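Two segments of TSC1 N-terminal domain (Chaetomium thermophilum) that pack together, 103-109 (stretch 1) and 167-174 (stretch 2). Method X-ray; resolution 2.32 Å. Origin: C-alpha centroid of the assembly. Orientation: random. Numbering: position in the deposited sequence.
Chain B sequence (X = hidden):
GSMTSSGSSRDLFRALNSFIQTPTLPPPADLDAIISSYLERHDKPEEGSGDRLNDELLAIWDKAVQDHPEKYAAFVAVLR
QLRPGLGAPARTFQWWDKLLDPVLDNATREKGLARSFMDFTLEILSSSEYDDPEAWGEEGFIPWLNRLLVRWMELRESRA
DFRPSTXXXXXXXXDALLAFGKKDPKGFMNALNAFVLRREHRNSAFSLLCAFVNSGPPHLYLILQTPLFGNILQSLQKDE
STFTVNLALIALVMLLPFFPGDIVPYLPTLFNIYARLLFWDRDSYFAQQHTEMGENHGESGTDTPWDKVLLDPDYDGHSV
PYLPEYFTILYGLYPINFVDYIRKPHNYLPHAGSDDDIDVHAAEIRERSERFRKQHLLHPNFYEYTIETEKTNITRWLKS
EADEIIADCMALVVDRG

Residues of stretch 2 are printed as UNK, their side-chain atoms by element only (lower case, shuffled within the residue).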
ATOM      1  N   VAL B 103      31.454  32.134  33.969  1.00 80.56           N
ATOM      2  CA  VAL B 103      30.001  32.249  33.861  1.00 76.73           C
ATOM      3  C   VAL B 103      29.334  30.896  34.079  1.00 84.80           C
ATOM      4  O   VAL B 103      28.336  30.791  34.802  1.00 89.86           O
ATOM      5  CB  VAL B 103      29.613  32.861  32.503  1.00 72.47           C
ATOM      6  CG1 VAL B 103      28.137  32.632  32.225  1.00 70.87           C
ATOM      7  CG2 VAL B 103      29.937  34.348  32.480  1.00 65.49           C
ATOM      8  N   LEU B 104      29.872  29.841  33.463  1.00 83.51           N
ATOM      9  CA  LEU B 104      29.258  28.520  33.572  1.00 78.52           C
ATOM     10  C   LEU B 104      29.251  28.024  35.012  1.00 79.06           C
ATOM     11  O   LEU B 104      28.309  27.344  35.438  1.00 76.75           O
ATOM     12  CB  LEU B 104      29.985  27.528  32.664  1.00 66.62           C
ATOM     13  CG  LEU B 104      29.762  27.713  31.162  1.00 67.54           C
ATOM     14  CD1 LEU B 104      30.495  26.643  30.368  1.00 70.81           C
ATOM     15  CD2 LEU B 104      28.276  27.704  30.833  1.00 72.76           C
ATOM     16  N   ASP B 105      30.293  28.350  35.779  1.00 75.29           N
ATOM     17  CA  ASP B 105      30.381  27.875  37.154  1.00 85.07           C
ATOM     18  C   ASP B 105      29.397  28.576  38.083  1.00 89.04           C
ATOM     19  O   ASP B 105      29.126  28.065  39.175  1.00 93.92           O
ATOM     20  CB  ASP B 105      31.806  28.059  37.682  1.00 93.63           C
ATOM     21  CG  ASP B 105      32.819  27.214  36.933  1.00 97.66           C
ATOM     22  OD1 ASP B 105      32.411  26.231  36.281  1.00 95.50           O
ATOM     23  OD2 ASP B 105      34.024  27.538  36.995  1.00 99.39           O
ATOM     24  N   ASN B 106      28.860  29.731  37.681  1.00 78.12           N
ATOM     25  CA  ASN B 106      27.962  30.512  38.527  1.00 71.59           C
ATOM     26  C   ASN B 106      26.621  30.789  37.856  1.00 73.12           C
ATOM     27  O   ASN B 106      25.888  31.681  38.296  1.00 71.78           O
ATOM     28  CB  ASN B 106      28.628  31.826  38.935  1.00 73.23           C
ATOM     29  CG  ASN B 106      29.916  31.611  39.707  1.00 81.04           C
ATOM     30  OD1 ASN B 106      29.899  31.426  40.923  1.00 92.81           O
ATOM     31  ND2 ASN B 106      31.040  31.634  39.001  1.00 78.91           N
ATOM     32  N   ALA B 107      26.286  30.051  36.794  1.00105.10           N
ATOM     33  CA  ALA B 107      25.059  30.329  36.053  1.00101.45           C
ATOM     34  C   ALA B 107      23.818  30.119  36.913  1.00101.06           C
ATOM     35  O   ALA B 107      22.862  30.900  36.834  1.00102.67           O
ATOM     36  CB  ALA B 107      24.994  29.455  34.801  1.00101.59           C
ATOM     37  N   THR B 108      23.809  29.073  37.738  1.00103.80           N
ATOM     38  CA  THR B 108      22.631  28.761  38.537  1.00110.25           C
ATOM     39  C   THR B 108      22.511  29.620  39.790  1.00123.24           C
ATOM     40  O   THR B 108      21.409  29.741  40.337  1.00131.43           O
ATOM     41  CB  THR B 108      22.639  27.285  38.943  1.00111.43           C
ATOM     42  OG1 THR B 108      23.680  27.056  39.901  1.00107.68           O
ATOM     43  CG2 THR B 108      22.871  26.399  37.727  1.00114.14           C
ATOM     44  N   ARG B 109      23.607  30.218  40.255  1.00119.73           N
ATOM     45  CA  ARG B 109      23.618  30.911  41.537  1.00117.34           C
ATOM     46  C   ARG B 109      23.552  32.425  41.421  1.00115.15           C
ATOM     47  O   ARG B 109      22.978  33.076  42.302  1.00117.08           O
ATOM     48  CB  ARG B 109      24.882  30.538  42.317  1.00113.43           C
ATOM     49  CG  ARG B 109      24.925  29.102  42.800  1.00124.97           C
ATOM     50  CD  ARG B 109      26.251  28.824  43.482  1.00129.63           C
ATOM     51  NE  ARG B 109      27.345  28.823  42.514  1.00126.70           N
ATOM     52  CZ  ARG B 109      28.629  28.707  42.832  1.00129.11           C
ATOM     53  NH1 ARG B 109      28.994  28.583  44.100  1.00133.80           N
ATOM     54  NH2 ARG B 109      29.552  28.717  41.879  1.00125.57           N
ATOM     55  N   UNK B 167      18.356  22.823  33.414  1.00115.23           N
ATOM     56  CA  UNK B 167      19.480  23.436  34.113  1.00122.42           C
ATOM     57  C   UNK B 167      20.045  24.591  33.293  1.00126.35           C
ATOM     58  O   UNK B 167      20.295  24.445  32.097  1.00125.09           O
ATOM     59  c   UNK B 167      20.564  22.394  34.399  1.00118.78           C
ATOM     60  o   UNK B 167      21.775  22.308  36.445  1.00126.80           O
ATOM     61  o   UNK B 167      22.313  23.894  35.029  1.00121.58           O
ATOM     62  c   UNK B 167      21.628  22.902  35.356  1.00123.39           C
ATOM     63  N   UNK B 168      20.250  25.739  33.946  1.00129.61           N
ATOM     64  CA  UNK B 168      20.718  26.922  33.231  1.00132.56           C
ATOM     65  C   UNK B 168      22.115  26.729  32.661  1.00127.03           C
ATOM     66  O   UNK B 168      22.422  27.264  31.590  1.00140.33           O
ATOM     67  c   UNK B 168      19.379  28.927  34.222  1.00135.25           C
ATOM     68  c   UNK B 168      20.690  28.142  34.150  1.00134.12           C
ATOM     69  c   UNK B 168      19.009  29.459  32.848  1.00133.79           C
ATOM     70  c   UNK B 168      19.496  30.063  35.223  1.00135.78           C
ATOM     71  N   UNK B 169      22.972  25.966  33.344  1.00109.95           N
ATOM     72  CA  UNK B 169      24.301  25.714  32.801  1.00 96.79           C
ATOM     73  C   UNK B 169      24.214  24.881  31.528  1.00 97.57           C
ATOM     74  O   UNK B 169      24.923  25.150  30.552  1.00 96.02           O
ATOM     75  n   UNK B 169      29.452  22.637  34.805  1.00 95.24           N
ATOM     76  c   UNK B 169      25.186  25.024  33.838  1.00 90.15           C
ATOM     77  c   UNK B 169      26.578  24.693  33.316  1.00 87.14           C
ATOM     78  c   UNK B 169      27.457  24.077  34.393  1.00 93.12           C
ATOM     79  c   UNK B 169      28.644  23.352  33.780  1.00 95.25           C
ATOM     80  N   UNK B 170      23.346  23.867  31.522  1.00 90.46           N
ATOM     81  CA  UNK B 170      23.142  23.085  30.310  1.00 80.29           C
ATOM     82  C   UNK B 170      22.424  23.907  29.247  1.00 84.40           C
ATOM     83  O   UNK B 170      22.715  23.778  28.054  1.00 89.22           O
ATOM     84  o   UNK B 170      19.979  19.957  28.915  1.00 90.63           O
ATOM     85  c   UNK B 170      22.354  21.815  30.633  1.00 83.53           C
ATOM     86  o   UNK B 170      20.266  22.085  28.491  1.00 84.71           O
ATOM     87  c   UNK B 170      20.687  20.985  28.906  1.00 86.12           C
ATOM     88  c   UNK B 170      22.109  20.891  29.444  1.00 82.44           C
ATOM     89  N   UNK B 171      21.484  24.760  29.665  1.00 85.87           N
ATOM     90  CA  UNK B 171      20.767  25.597  28.706  1.00 92.75           C
ATOM     91  C   UNK B 171      21.705  26.586  28.026  1.00 79.33           C
ATOM     92  O   UNK B 171      21.601  26.815  26.815  1.00 78.25           O
ATOM     93  c   UNK B 171      17.403  26.163  30.600  1.00133.26           C
ATOM     94  c   UNK B 171      18.432  25.450  29.744  1.00122.14           C
ATOM     95  n   UNK B 171      16.434  25.412  31.111  1.00137.47           N
ATOM     96  c   UNK B 171      19.622  26.333  29.400  1.00106.88           C
ATOM     97  o   UNK B 171      17.477  27.375  30.797  1.00133.56           O
ATOM     98  N   UNK B 172      22.628  27.180  28.784  1.00 75.78           N
ATOM     99  CA  UNK B 172      23.575  28.124  28.195  1.00 73.23           C
ATOM    100  C   UNK B 172      24.440  27.422  27.156  1.00 68.46           C
ATOM    101  O   UNK B 172      24.596  27.901  26.027  1.00 64.76           O
ATOM    102  c   UNK B 172      23.587  29.757  30.097  1.00 84.39           C
ATOM    103  c   UNK B 172      24.431  28.791  29.288  1.00 74.53           C
ATOM    104  c   UNK B 172      25.604  29.528  28.661  1.00 78.12           C
ATOM    105  N   UNK B 173      25.016  26.275  27.524  1.00 60.38           N
ATOM    106  CA  UNK B 173      25.811  25.510  26.569  1.00 59.31           C
ATOM    107  C   UNK B 173      24.968  25.068  25.378  1.00 59.68           C
ATOM    108  O   UNK B 173      25.427  25.113  24.232  1.00 68.73           O
ATOM    109  c   UNK B 173      28.141  23.327  28.833  1.00 78.62           C
ATOM    110  c   UNK B 173      28.807  25.143  27.246  1.00 61.45           C
ATOM    111  c   UNK B 173      27.686  24.583  28.108  1.00 71.17           C
ATOM    112  c   UNK B 173      26.443  24.303  27.261  1.00 61.95           C
ATOM    113  N   UNK B 174      23.730  24.638  25.632  1.00 61.31           N
ATOM    114  CA  UNK B 174      22.861  24.191  24.547  1.00 64.01           C
ATOM    115  C   UNK B 174      22.439  25.358  23.661  1.00 70.35           C
ATOM    116  O   UNK B 174      22.573  25.297  22.433  1.00 68.49           O
ATOM    117  c   UNK B 174      20.728  23.001  23.983  1.00 59.77           C
ATOM    118  o   UNK B 174      22.050  22.350  25.890  1.00 64.80           O
ATOM    119  c   UNK B 174      21.632  23.478  25.111  1.00 62.14           C
TER

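Position 167 has four side-chain atoms, two carbons in line with the second carrying two oxygens, a short carboxylate. One of the oxygens lies 3.7 Å from CG2 of Thr-108, a van der Waals approach to a methyl group. This is Asp-167. The oxygen in question, OD1, accepts a hydrogen bond from the backbone N of position 169 at 2.8 Å, with an angle of 141°, so the carboxylate folds back onto the backbone two residues on.

Position 168 shows four carbons, forked at the second, and its CB points toward stretch 1. One terminal carbon comes 3.8 Å from the backbone O of Ala-107, a contact without hydrogen-bonding character. The fork after an unbranched CB identifies Leu-168.

At position 169 four carbons run in a row and end in nitrogen. The chain passes Leu-104, whose backbone O lies 3.5 Å from the third carbon. The backbone N of position 169 is 4.3 Å from CB of Ala-107, and the CA atoms of these two residues are 5.7 Å apart. This is Lys-169; all four chi angles are t, so the chain is extended.

Position 170 carries three carbons, the third bearing two oxygens, and its CB points away; the side chain makes no contact with stretch 1. This is Glu-170.

Position 171 also has three carbons, but the third carries one oxygen and one nitrogen, an amide. It too makes no contact. This is Gln-171.

Position 172 has three carbons branching at the first, with CB toward stretch 1. One branch carbon meets CD2 of Leu-104 at 3.9 Å. The branch at CB gives Val-172.

Position 173 repeats the four-carbon fork at the second carbon. Its CB points sideways, yet a terminal carbon reaches CD1 of Leu-104 at 3.9 Å. This is Leu-173.

At position 174 one carbon carries an oxygen and a carbon, and the side chain makes no contact with stretch 1. This is Thr-174. OG1 donates to the backbone O of Glu-170 at 2.7 Å, one turn back.

The contact works by apolar packing, with no hydrogen bond crossing it and 382 Å² buried in total. Leu-104 has the most of its own surface covered by stretch 2, 96 Å², its two methyls meeting Val-172 and Leu-173, while the methylene chain of Lys-169 lies by its carbonyl. Ala-107 approaches through its CB and backbone O, and Thr-108 through its CG2, near positions 167 to 169; the CA atoms of Thr-108 and Leu-168 are 5.9 Å apart. Positions 168, 169, 172 and 173 supply the helix face, whereas 170, 171 and 174 lie off it.

Stretch 2, residues 167-174: DLKEQVLT
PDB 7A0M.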